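3-oxoacyl-(acyl-carrier protein) synthase II (Thermus thermophilus, PDB 1J3N) probably catalyses the chain-extending condensation of an acyl group with malonyl-acyl-carrier protein in fatty acid synthesis, working as a homodimer. Local coordinates at residues A[33-38]-A[211-216]; A[69-74]-A[138-143]; A[78-83]-A[145-150]; A[207-212]-A[223-228]. All blocks are in the same frame, centred on the assembly; numbering follows the deposited sequence.

Interaction 1: residues A[33-38]-A[211-216]; sequences VRPITR and EEPEKA
Val33 and Arg34 pass close to the chain at 211-216, the CA atoms of Val33 and Glu214 being 5.2 Å apart and those of Arg34 and Pro213 5.1 Å apart. In the thiolase fold of this condensing enzyme, the contact sets the short strand 33-35, which pairs antiparallel with strand 48-50, against a weakly bonded helix at about 213-216. The two segments share no hydrogen bond; they meet through carbon atoms and two carbonyl oxygens, Pro213 O and Val33 O.

Val33 points toward the helix and is the buried member of the contact. Its CG1 is anti to the backbone N (chi1 -173°), and this branch comes within 3.1 Å of Pro213 O, a close approach of methyl to carbonyl. The same oxygen also accepts from Ala216 N at 3.3 Å, within the helical turn. Pro213 answers with its ring: CB sits 3.8 Å from Arg34 CA and also touches Val33 CG1, so it packs on both backbone and side chain. Pro213 also touches Ile48 of strand 48-50, so the proline reaches both strands of the small sheet.

Arg34 itself turns away, and its guanidinium forms salt bridges with Asp53 and Glu51. Toward solvent the contact thins out. Glu214 lays only its CG beside Val33 O, at 3.7 Å, before the rest of the extended chain runs on. At the other exposed end two proline rings cross obliquely, with Pro35 CD 4.1 Å from Pro213 CG.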
# COMPACT_ATOMS: atom_id res chain seq x y z
N VAL A 33 17.18 -4.04 -22.22
CA VAL A 33 18.33 -3.71 -21.37
C VAL A 33 19.44 -3.06 -22.19
O VAL A 33 19.76 -3.51 -23.29
CB VAL A 33 18.87 -4.99 -20.69
CG1 VAL A 33 19.95 -4.63 -19.68
CG2 VAL A 33 17.73 -5.72 -20.00
N ARG A 34 20.05 -2.00 -21.66
CA ARG A 34 21.10 -1.30 -22.38
C ARG A 34 21.95 -0.48 -21.43
O ARG A 34 21.64 -0.37 -20.25
CB ARG A 34 20.46 -0.37 -23.42
CG ARG A 34 19.65 0.78 -22.79
CD ARG A 34 18.83 1.53 -23.84
NE ARG A 34 18.15 2.70 -23.28
CZ ARG A 34 17.24 3.42 -23.93
NH1 ARG A 34 16.90 3.10 -25.17
NH2 ARG A 34 16.68 4.47 -23.35
N PRO A 35 23.05 0.11 -21.93
CA PRO A 35 23.89 0.92 -21.05
C PRO A 35 22.99 2.06 -20.55
O PRO A 35 22.18 2.59 -21.31
CB PRO A 35 25.00 1.41 -21.99
CG PRO A 35 25.13 0.28 -22.96
CD PRO A 35 23.69 -0.05 -23.26
N ILE A 36 23.12 2.44 -19.29
CA ILE A 36 22.29 3.49 -18.72
C ILE A 36 22.51 4.85 -19.36
O ILE A 36 23.64 5.32 -19.48
CB ILE A 36 22.51 3.59 -17.18
CG1 ILE A 36 22.09 2.28 -16.51
CG2 ILE A 36 21.71 4.76 -16.60
CD1 ILE A 36 22.59 2.14 -15.07
N THR A 37 21.41 5.47 -19.78
CA THR A 37 21.48 6.79 -20.40
C THR A 37 20.73 7.82 -19.56
O THR A 37 20.96 9.02 -19.70
CB THR A 37 20.85 6.79 -21.81
OG1 THR A 37 19.45 6.52 -21.70
CG2 THR A 37 21.50 5.72 -22.69
N ARG A 38 19.86 7.35 -18.67
CA ARG A 38 19.08 8.24 -17.80
C ARG A 38 19.97 9.19 -17.00
O ARG A 38 19.61 10.34 -16.76
CB ARG A 38 18.21 7.41 -16.84
CG ARG A 38 17.30 8.23 -15.93
CD ARG A 38 16.35 9.11 -16.74
NE ARG A 38 15.63 8.35 -17.76
CZ ARG A 38 14.82 7.32 -17.51
NH1 ARG A 38 14.60 6.92 -16.26
NH2 ARG A 38 14.24 6.68 -18.51
N GLU A 211 29.23 -5.77 -19.76
CA GLU A 211 29.73 -6.04 -21.11
C GLU A 211 28.66 -6.52 -22.10
O GLU A 211 28.77 -6.27 -23.30
CB GLU A 211 30.88 -7.06 -21.06
CG GLU A 211 30.51 -8.41 -20.47
CD GLU A 211 30.66 -8.46 -18.96
OE1 GLU A 211 30.55 -7.41 -18.30
OE2 GLU A 211 30.88 -9.57 -18.42
N GLU A 212 27.65 -7.23 -21.61
CA GLU A 212 26.58 -7.72 -22.49
C GLU A 212 25.22 -7.42 -21.86
O GLU A 212 24.57 -8.30 -21.28
CB GLU A 212 26.72 -9.23 -22.71
CG GLU A 212 28.11 -9.64 -23.16
CD GLU A 212 28.24 -11.14 -23.33
OE1 GLU A 212 27.82 -11.89 -22.41
OE2 GLU A 212 28.76 -11.58 -24.38
N PRO A 213 24.76 -6.16 -21.98
CA PRO A 213 23.47 -5.74 -21.41
C PRO A 213 22.28 -6.63 -21.75
O PRO A 213 21.53 -7.02 -20.86
CB PRO A 213 23.32 -4.32 -21.96
CG PRO A 213 24.74 -3.85 -22.09
CD PRO A 213 25.39 -5.06 -22.72
N GLU A 214 22.09 -6.94 -23.03
CA GLU A 214 20.95 -7.76 -23.43
C GLU A 214 21.01 -9.20 -22.94
O GLU A 214 20.00 -9.91 -22.96
CB GLU A 214 20.81 -7.75 -24.96
CG GLU A 214 20.58 -6.37 -25.55
CD GLU A 214 20.26 -6.41 -27.03
OE1 GLU A 214 20.07 -5.32 -27.62
OE2 GLU A 214 20.20 -7.51 -27.62
N LYS A 215 22.19 -9.63 -22.49
CA LYS A 215 22.37 -11.00 -22.00
C LYS A 215 22.46 -11.09 -20.48
O LYS A 215 22.51 -12.19 -19.92
CB LYS A 215 23.64 -11.62 -22.60
CG LYS A 215 23.65 -11.72 -24.12
CD LYS A 215 24.91 -12.45 -24.59
CE LYS A 215 24.95 -12.62 -26.11
NZ LYS A 215 26.22 -13.30 -26.51
N ALA A 216 22.49 -9.94 -19.80
CA ALA A 216 22.60 -9.92 -18.34
C ALA A 216 21.45 -10.65 -17.64
O ALA A 216 21.69 -11.54 -16.83
CB ALA A 216 22.70 -8.47 -17.85

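Interaction 2: residues A[69-74]-A[138-143]; sequences DRFVQY and NMASAH
Val72 carries this contact, its two methyl branches reaching separate parts of helix 139-148 from helix 70-86. The pair belongs to the helical layers of the thiolase fold; the axes of the short segments 70-74 and 139-143 come within 9.0 Å and cross at -44°.

The tight part lies round Val72. Its CG1, anti to the backbone N (chi1 166°), comes 3.6 Å from His143 CD2, and the two side chains cross at about a right angle. The other branch, CG2, lies against the start of the partner helix, 4.0 Å from Met139 CB and about as far from the carbonyl of that residue. This methyl also covers one face of its neighbour, the Phe71 ring, 3.5 Å above the plane and offset toward the rim. Met139 leads away from Val72 at its far end, and Ile267 of the second subunit packs on both Met139 and His143, so the contact lies next to the dimer interface.

The looser side belongs to Phe71, whose ring meets Ala140 only through CE2, 4.2 Å from the CB of that alanine. Farther round helix 70-86, away from the partner, Arg70 and Gln73 are partly exposed; Arg70 forms a salt bridge with Glu110 and donates through NH1 to Tyr74 OH. Asp69 starts the helix as its N-cap: its OD2 bonds to Thr111, while OD1, through its anti lone pair, accepts from Phe71 N at 2.9 Å along a nearly straight bond of 171°.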
# COMPACT_ATOMS: atom_id res chain seq x y z
N ASP A 69 6.21 13.40 -10.47
CA ASP A 69 7.39 12.57 -10.43
C ASP A 69 7.27 11.55 -11.55
O ASP A 69 6.16 11.21 -11.97
CB ASP A 69 7.50 11.86 -9.08
CG ASP A 69 8.76 11.02 -8.95
OD1 ASP A 69 8.80 9.92 -9.55
OD2 ASP A 69 9.70 11.47 -8.27
N ARG A 70 8.40 11.06 -12.04
CA ARG A 70 8.39 10.07 -13.11
C ARG A 70 7.47 8.87 -12.83
O ARG A 70 6.83 8.36 -13.75
CB ARG A 70 9.83 9.59 -13.37
CG ARG A 70 10.01 8.81 -14.66
CD ARG A 70 11.46 8.36 -14.84
NE ARG A 70 12.35 9.45 -15.25
CZ ARG A 70 12.51 9.86 -16.50
NH1 ARG A 70 11.83 9.28 -17.49
NH2 ARG A 70 13.35 10.85 -16.78
N PHE A 71 7.38 8.40 -11.58
CA PHE A 71 6.53 7.23 -11.35
C PHE A 71 5.05 7.54 -11.54
O PHE A 71 4.28 6.68 -11.96
CB PHE A 71 6.78 6.61 -9.96
CG PHE A 71 6.00 7.22 -8.83
CD1 PHE A 71 6.40 8.42 -8.25
CD2 PHE A 71 4.89 6.57 -8.30
CE1 PHE A 71 5.71 8.96 -7.16
CE2 PHE A 71 4.19 7.09 -7.21
CZ PHE A 71 4.60 8.29 -6.64
N VAL A 72 4.67 8.78 -11.26
CA VAL A 72 3.28 9.19 -11.45
C VAL A 72 3.09 9.44 -12.95
O VAL A 72 2.03 9.17 -13.51
CB VAL A 72 2.95 10.46 -10.63
CG1 VAL A 72 1.63 11.06 -11.10
CG2 VAL A 72 2.84 10.09 -9.13
N GLN A 73 4.13 9.94 -13.62
CA GLN A 73 4.05 10.19 -15.05
C GLN A 73 3.79 8.87 -15.80
O GLN A 73 2.98 8.82 -16.72
CB GLN A 73 5.33 10.85 -15.56
CG GLN A 73 5.40 12.34 -15.27
CD GLN A 73 6.62 12.99 -15.88
OE1 GLN A 73 6.99 12.70 -17.02
NE2 GLN A 73 7.26 13.89 -15.13
N TYR A 74 4.48 7.81 -15.39
CA TYR A 74 4.29 6.52 -16.03
C TYR A 74 2.89 5.97 -15.76
O TYR A 74 2.24 5.44 -16.66
CB TYR A 74 5.33 5.52 -15.54
CG TYR A 74 6.75 5.82 -15.98
CD1 TYR A 74 7.03 6.84 -16.89
CD2 TYR A 74 7.82 5.05 -15.50
CE1 TYR A 74 8.33 7.10 -17.31
CE2 TYR A 74 9.13 5.31 -15.92
CZ TYR A 74 9.37 6.33 -16.83
OH TYR A 74 10.66 6.57 -17.25
N ASN A 138 0.79 6.90 -2.80
CA ASN A 138 -0.62 7.01 -3.17
C ASN A 138 -0.92 8.06 -4.24
O ASN A 138 -2.08 8.22 -4.63
CB ASN A 138 -1.44 7.32 -1.92
CG ASN A 138 -1.04 8.63 -1.26
OD1 ASN A 138 -1.75 9.63 -1.34
ND2 ASN A 138 0.12 8.63 -0.62
N MET A 139 0.10 8.77 -4.72
CA MET A 139 -0.16 9.80 -5.71
C MET A 139 -0.39 9.31 -7.14
O MET A 139 -0.85 10.06 -7.98
CB MET A 139 0.95 10.85 -5.69
CG MET A 139 0.98 11.65 -4.41
SD MET A 139 -0.63 12.28 -3.93
CE MET A 139 -0.85 13.61 -5.07
N ALA A 140 -0.07 8.04 -7.42
CA ALA A 140 -0.32 7.50 -8.74
C ALA A 140 -1.84 7.26 -8.83
O ALA A 140 -2.49 7.67 -9.79
CB ALA A 140 0.43 6.20 -8.93
N SER A 141 -2.40 6.61 -7.82
CA SER A 141 -3.83 6.37 -7.78
C SER A 141 -4.58 7.70 -7.74
O SER A 141 -5.50 7.94 -8.53
CB SER A 141 -4.20 5.54 -6.55
OG SER A 141 -3.82 4.18 -6.73
N ALA A 142 -4.17 8.57 -6.83
CA ALA A 142 -4.79 9.88 -6.66
C ALA A 142 -4.81 10.70 -7.94
O ALA A 142 -5.83 11.30 -8.28
CB ALA A 142 -4.07 10.66 -5.56
N HIS A 143 -3.69 10.76 -8.64
CA HIS A 143 -3.64 11.54 -9.87
C HIS A 143 -4.53 10.98 -10.96
O HIS A 143 -5.09 11.73 -11.75
CB HIS A 143 -2.20 11.68 -10.36
CG HIS A 143 -1.50 12.87 -9.80
ND1 HIS A 143 -1.87 14.16 -10.12
CD2 HIS A 143 -0.51 12.98 -8.88
CE1 HIS A 143 -1.14 15.01 -9.43
NE2 HIS A 143 -0.31 14.32 -8.67

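Interaction 3: residues A[78-83]-A[145-150]; sequences AAQLAL and AMRYGF
Arg147 reaches from the last turn of helix 139-148 to Gln80 on helix 70-86, two neighbouring helices of the thiolase fold that pack beside strand 182-189. Arg147 has an extended chain, its CG anti to the backbone N (chi1 -169°), and brings the edge of the guanidinium to Gln80 OE1. That oxygen accepts from Arg147 NH1 at 3.0 Å with a bent angle of 139°, and more weakly from NH2 at 3.2 Å; amide and guanidinium planes stand 63° apart. Arg147 NH2 also has a weak bond to Tyr59 O, while Gln80 NE2 donates to Glu84. An alanine in place of Gln80 would probably leave the Arg147 guanidinium without its acceptor on this helix and Glu84 without its amide donor.

Tyr148 comes next and gives the contact its largest share of surface. Its OH lies 3.4 Å from Gln80 CA, and the ring plane is almost perpendicular to the Gln80 amide. Leu83 meets the ring tip to tip: CD1 makes a CH-pi contact over one face, 3.6 Å from the ring centroid, while Arg147 CD covers the opposite face toward its rim. The aromatic ring is thus clasped between a methyl of one helix and a methylene of its own.

Gly149, with positive phi, takes the chain out of the helix. Phe150 then folds back under Tyr148, whose CB sits 3.3 Å above the centre of the phenyl ring, and Leu83 CD1 touches this second ring at its edge, 4.3 Å from Phe150 CZ.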
# COMPACT_ATOMS: atom_id res chain seq x y z
N ALA A 78 0.16 4.98 -18.61
CA ALA A 78 -0.35 3.62 -18.71
C ALA A 78 -1.87 3.59 -18.56
O ALA A 78 -2.55 2.85 -19.26
CB ALA A 78 0.30 2.72 -17.67
N ALA A 79 -2.39 4.40 -17.65
CA ALA A 79 -3.83 4.46 -17.44
C ALA A 79 -4.53 4.98 -18.69
O ALA A 79 -5.59 4.47 -19.06
CB ALA A 79 -4.16 5.36 -16.23
N GLN A 80 -3.96 6.00 -19.34
CA GLN A 80 -4.55 6.54 -20.56
C GLN A 80 -4.55 5.45 -21.64
O GLN A 80 -5.56 5.20 -22.29
CB GLN A 80 -3.77 7.77 -21.06
CG GLN A 80 -4.45 8.48 -22.24
CD GLN A 80 -3.75 9.78 -22.64
OE1 GLN A 80 -3.22 10.50 -21.79
NE2 GLN A 80 -3.78 10.09 -23.93
N LEU A 81 -3.40 4.80 -21.81
CA LEU A 81 -3.27 3.72 -22.79
C LEU A 81 -4.29 2.62 -22.47
O LEU A 81 -4.89 2.03 -23.37
CB LEU A 81 -1.85 3.15 -22.77
CG LEU A 81 -0.68 4.05 -23.17
CD1 LEU A 81 0.63 3.29 -23.02
CD2 LEU A 81 -0.85 4.52 -24.61
N ALA A 82 -4.48 2.35 -21.18
CA ALA A 82 -5.42 1.31 -20.75
C ALA A 82 -6.86 1.66 -21.14
O ALA A 82 -7.57 0.84 -21.72
CB ALA A 82 -5.31 1.12 -19.24
N LEU A 83 -7.28 2.87 -20.80
CA LEU A 83 -8.62 3.32 -21.12
C LEU A 83 -8.83 3.32 -22.63
O LEU A 83 -9.89 2.92 -23.11
CB LEU A 83 -8.86 4.72 -20.57
CG LEU A 83 -9.04 4.83 -19.06
CD1 LEU A 83 -9.15 6.31 -18.69
CD2 LEU A 83 -10.29 4.07 -18.63
N ALA A 145 -7.33 9.26 -10.41
CA ALA A 145 -8.70 9.55 -9.97
C ALA A 145 -9.05 11.01 -10.24
O ALA A 145 -10.18 11.32 -10.66
CB ALA A 145 -8.84 9.25 -8.48
N MET A 146 -8.10 11.90 -10.01
CA MET A 146 -8.31 13.33 -10.22
C MET A 146 -8.45 13.69 -11.69
O MET A 146 -9.32 14.49 -12.07
CB MET A 146 -7.17 14.13 -9.60
CG MET A 146 -7.13 14.05 -8.08
SD MET A 146 -5.89 15.13 -7.35
CE MET A 146 -4.41 14.16 -7.52
N ARG A 147 -7.61 13.09 -12.52
CA ARG A 147 -7.63 13.38 -13.95
C ARG A 147 -8.95 13.02 -14.63
O ARG A 147 -9.42 13.76 -15.49
CB ARG A 147 -6.48 12.64 -14.66
CG ARG A 147 -6.29 13.10 -16.10
CD ARG A 147 -5.20 12.32 -16.83
NE ARG A 147 -4.90 12.97 -18.11
CZ ARG A 147 -4.17 12.43 -19.08
NH1 ARG A 147 -3.65 11.22 -18.94
NH2 ARG A 147 -3.95 13.12 -20.19
N TYR A 148 -9.53 11.89 -14.24
CA TYR A 148 -10.77 11.41 -14.84
C TYR A 148 -12.03 11.59 -14.00
O TYR A 148 -13.13 11.30 -14.46
CB TYR A 148 -10.62 9.94 -15.22
CG TYR A 148 -9.48 9.66 -16.18
CD1 TYR A 148 -9.47 10.21 -17.46
CD2 TYR A 148 -8.41 8.86 -15.80
CE1 TYR A 148 -8.42 9.96 -18.35
CE2 TYR A 148 -7.36 8.61 -16.67
CZ TYR A 148 -7.37 9.16 -17.94
OH TYR A 148 -6.32 8.90 -18.80
N GLY A 149 -11.88 12.06 -12.76
CA GLY A 149 -13.03 12.26 -11.90
C GLY A 149 -13.63 10.98 -11.35
O GLY A 149 -14.81 10.95 -11.01
N PHE A 150 -12.83 9.92 -11.27
CA PHE A 150 -13.29 8.64 -10.74
C PHE A 150 -13.37 8.76 -9.23
O PHE A 150 -12.35 8.93 -8.56
CB PHE A 150 -12.32 7.52 -11.12
CG PHE A 150 -12.15 7.32 -12.61
CD1 PHE A 150 -13.21 7.51 -13.49
CD2 PHE A 150 -10.94 6.85 -13.12
CE1 PHE A 150 -13.08 7.25 -14.84
CE2 PHE A 150 -10.79 6.57 -14.48
CZ PHE A 150 -11.86 6.77 -15.35

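Interaction 4: residues A[207-212]-A[223-228]; sequences STRNEE and SRDGFV
An inverse gamma turn centred on Arg209 and a type I turn from Arg209 to Glu212 shape one of two thiolase-fold loops that meet here, with the carboxylate of Asp225 joining them. Both of its oxygens are met on the syn side, somewhat out of the carboxylate plane: OD1 accepts from Ser207 OG at 2.9 Å and OD2 from Thr208 N at 3.0 Å. OD1 also faces Arg209 NH2 in a long salt bridge of 3.7 Å. An alanine in place of Asp225 would probably leave Thr208 N and Ser207 OG without this acceptor and the Arg209 charge without its mate in the facing loop.

Arg209, bent at chi3 (-49°), also gives a weak bond from NH2 to Ser223 O, 2.7 Å away near the guanidinium plane. At the other end Ser207 N donates to Phe227 O at 2.9 Å, and a water donates to both Ser207 O and Phe227 O, closing a second link beside the direct one. Gly226 suits this place: a CB would crowd Ser207 N and, at these backbone angles, the carbonyl O of Asp225 as well.

Ala216 of helix 213-216, on the chain joining the two loops, packs on Ser207, Arg209 and Val228. The first loop follows helix 194-202, and the second leads into strand 232-240 of the large mixed sheet.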
# COMPACT_ATOMS: atom_id res chain seq x y z
N SER A 207 22.81 -7.87 -11.46
CA SER A 207 23.75 -8.50 -12.37
C SER A 207 24.85 -7.49 -12.70
O SER A 207 24.57 -6.30 -12.86
CB SER A 207 23.04 -8.92 -13.66
OG SER A 207 23.97 -9.27 -14.67
N THR A 208 26.09 -7.96 -12.78
CA THR A 208 27.21 -7.07 -13.10
C THR A 208 27.75 -7.30 -14.50
O THR A 208 28.89 -6.96 -14.79
CB THR A 208 28.37 -7.25 -12.10
OG1 THR A 208 28.77 -8.64 -12.06
CG2 THR A 208 27.95 -6.79 -10.71
N ARG A 209 26.92 -7.87 -15.38
CA ARG A 209 27.35 -8.14 -16.75
C ARG A 209 27.26 -6.91 -17.65
O ARG A 209 26.60 -6.92 -18.69
CB ARG A 209 26.52 -9.28 -17.33
CG ARG A 209 27.11 -9.93 -18.56
CD ARG A 209 26.52 -11.31 -18.77
NE ARG A 209 26.56 -12.10 -17.54
CZ ARG A 209 26.33 -13.41 -17.48
NH1 ARG A 209 26.05 -14.10 -18.58
NH2 ARG A 209 26.38 -14.04 -16.30
N ASN A 210 27.96 -5.85 -17.27
CA ASN A 210 27.93 -4.62 -18.05
C ASN A 210 28.35 -4.80 -19.50
O ASN A 210 27.88 -4.07 -20.38
CB ASN A 210 28.80 -3.56 -17.36
CG ASN A 210 28.32 -3.26 -15.95
OD1 ASN A 210 27.15 -2.94 -15.74
ND2 ASN A 210 29.22 -3.37 -14.98
N GLU A 211 29.23 -5.77 -19.76
CA GLU A 211 29.73 -6.04 -21.11
C GLU A 211 28.66 -6.52 -22.10
O GLU A 211 28.77 -6.27 -23.30
CB GLU A 211 30.88 -7.06 -21.06
CG GLU A 211 30.51 -8.41 -20.47
CD GLU A 211 30.66 -8.46 -18.96
OE1 GLU A 211 30.55 -7.41 -18.30
OE2 GLU A 211 30.88 -9.57 -18.42
N GLU A 212 27.65 -7.23 -21.61
CA GLU A 212 26.58 -7.72 -22.49
C GLU A 212 25.22 -7.42 -21.86
O GLU A 212 24.57 -8.30 -21.28
CB GLU A 212 26.72 -9.23 -22.71
CG GLU A 212 28.11 -9.64 -23.16
CD GLU A 212 28.24 -11.14 -23.33
OE1 GLU A 212 27.82 -11.89 -22.41
OE2 GLU A 212 28.76 -11.58 -24.38
N SER A 223 24.57 -19.44 -15.53
CA SER A 223 25.36 -18.23 -15.32
C SER A 223 24.60 -17.02 -14.78
O SER A 223 25.12 -15.91 -14.77
CB SER A 223 26.07 -17.85 -16.62
OG SER A 223 25.14 -17.72 -17.69
N ARG A 224 23.37 -17.24 -14.32
CA ARG A 224 22.54 -16.15 -13.77
C ARG A 224 23.21 -15.52 -12.54
O ARG A 224 23.59 -16.23 -11.61
CB ARG A 224 21.15 -16.68 -13.43
CG ARG A 224 21.10 -17.82 -12.41
CD ARG A 224 19.67 -18.35 -12.28
NE ARG A 224 19.45 -19.23 -11.13
CZ ARG A 224 19.61 -20.56 -11.14
NH1 ARG A 224 20.00 -21.18 -12.24
NH2 ARG A 224 19.35 -21.26 -10.04
N ASP A 225 23.33 -14.19 -12.53
CA ASP A 225 24.00 -13.50 -11.43
C ASP A 225 23.31 -12.26 -10.86
O ASP A 225 23.99 -11.28 -10.53
CB ASP A 225 25.41 -13.10 -11.87
CG ASP A 225 25.41 -11.91 -12.82
OD1 ASP A 225 24.67 -11.94 -13.83
OD2 ASP A 225 26.15 -10.93 -12.55
N GLY A 226 21.99 -12.29 -10.72
CA GLY A 226 21.29 -11.13 -10.19
C GLY A 226 20.40 -10.51 -11.25
O GLY A 226 20.60 -10.75 -12.44
N PHE A 227 19.43 -9.69 -10.83
CA PHE A 227 18.53 -9.10 -11.80
C PHE A 227 18.97 -7.76 -12.38
O PHE A 227 19.99 -7.19 -11.98
CB PHE A 227 17.10 -9.02 -11.23
CG PHE A 227 16.91 -8.02 -10.13
CD1 PHE A 227 16.74 -6.67 -10.41
CD2 PHE A 227 16.85 -8.43 -8.80
CE1 PHE A 227 16.51 -5.75 -9.40
CE2 PHE A 227 16.62 -7.52 -7.79
CZ PHE A 227 16.45 -6.17 -8.09
N VAL A 228 18.21 -7.29 -13.36
CA VAL A 228 18.48 -6.01 -14.01
C VAL A 228 17.29 -5.14 -13.66
O VAL A 228 16.15 -5.59 -13.73
CB VAL A 228 18.57 -6.17 -15.55
CG1 VAL A 228 18.87 -4.81 -16.20
CG2 VAL A 228 19.66 -7.17 -15.90
O HOH W 1 21.68 -5.35 -13.26

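How the interactions relate
The four contacts form two pairs. Interactions 1 and 4 have centres about 9 Å apart and share Glu211 and Glu212; Ala216 CB of interaction 1 lies 3.5 Å from Ser207 OG of interaction 4. Interactions 2 and 3, centres about 11 Å apart, are successive parts of one helix pair, 70-86 with 139-148, and both touch the second subunit. The pairs meet where Arg38 CD packs 3.5 Å from Arg70 NH2; Glu231 binds Arg38 and, weakly, Tyr74. Interactions 3 and 4 lie on opposite sides of the chain's centre, centres about 36 Å apart. Interaction 4 probably borders the active site, as its Phe227 ring meets His338, probably one of the family's conserved histidines.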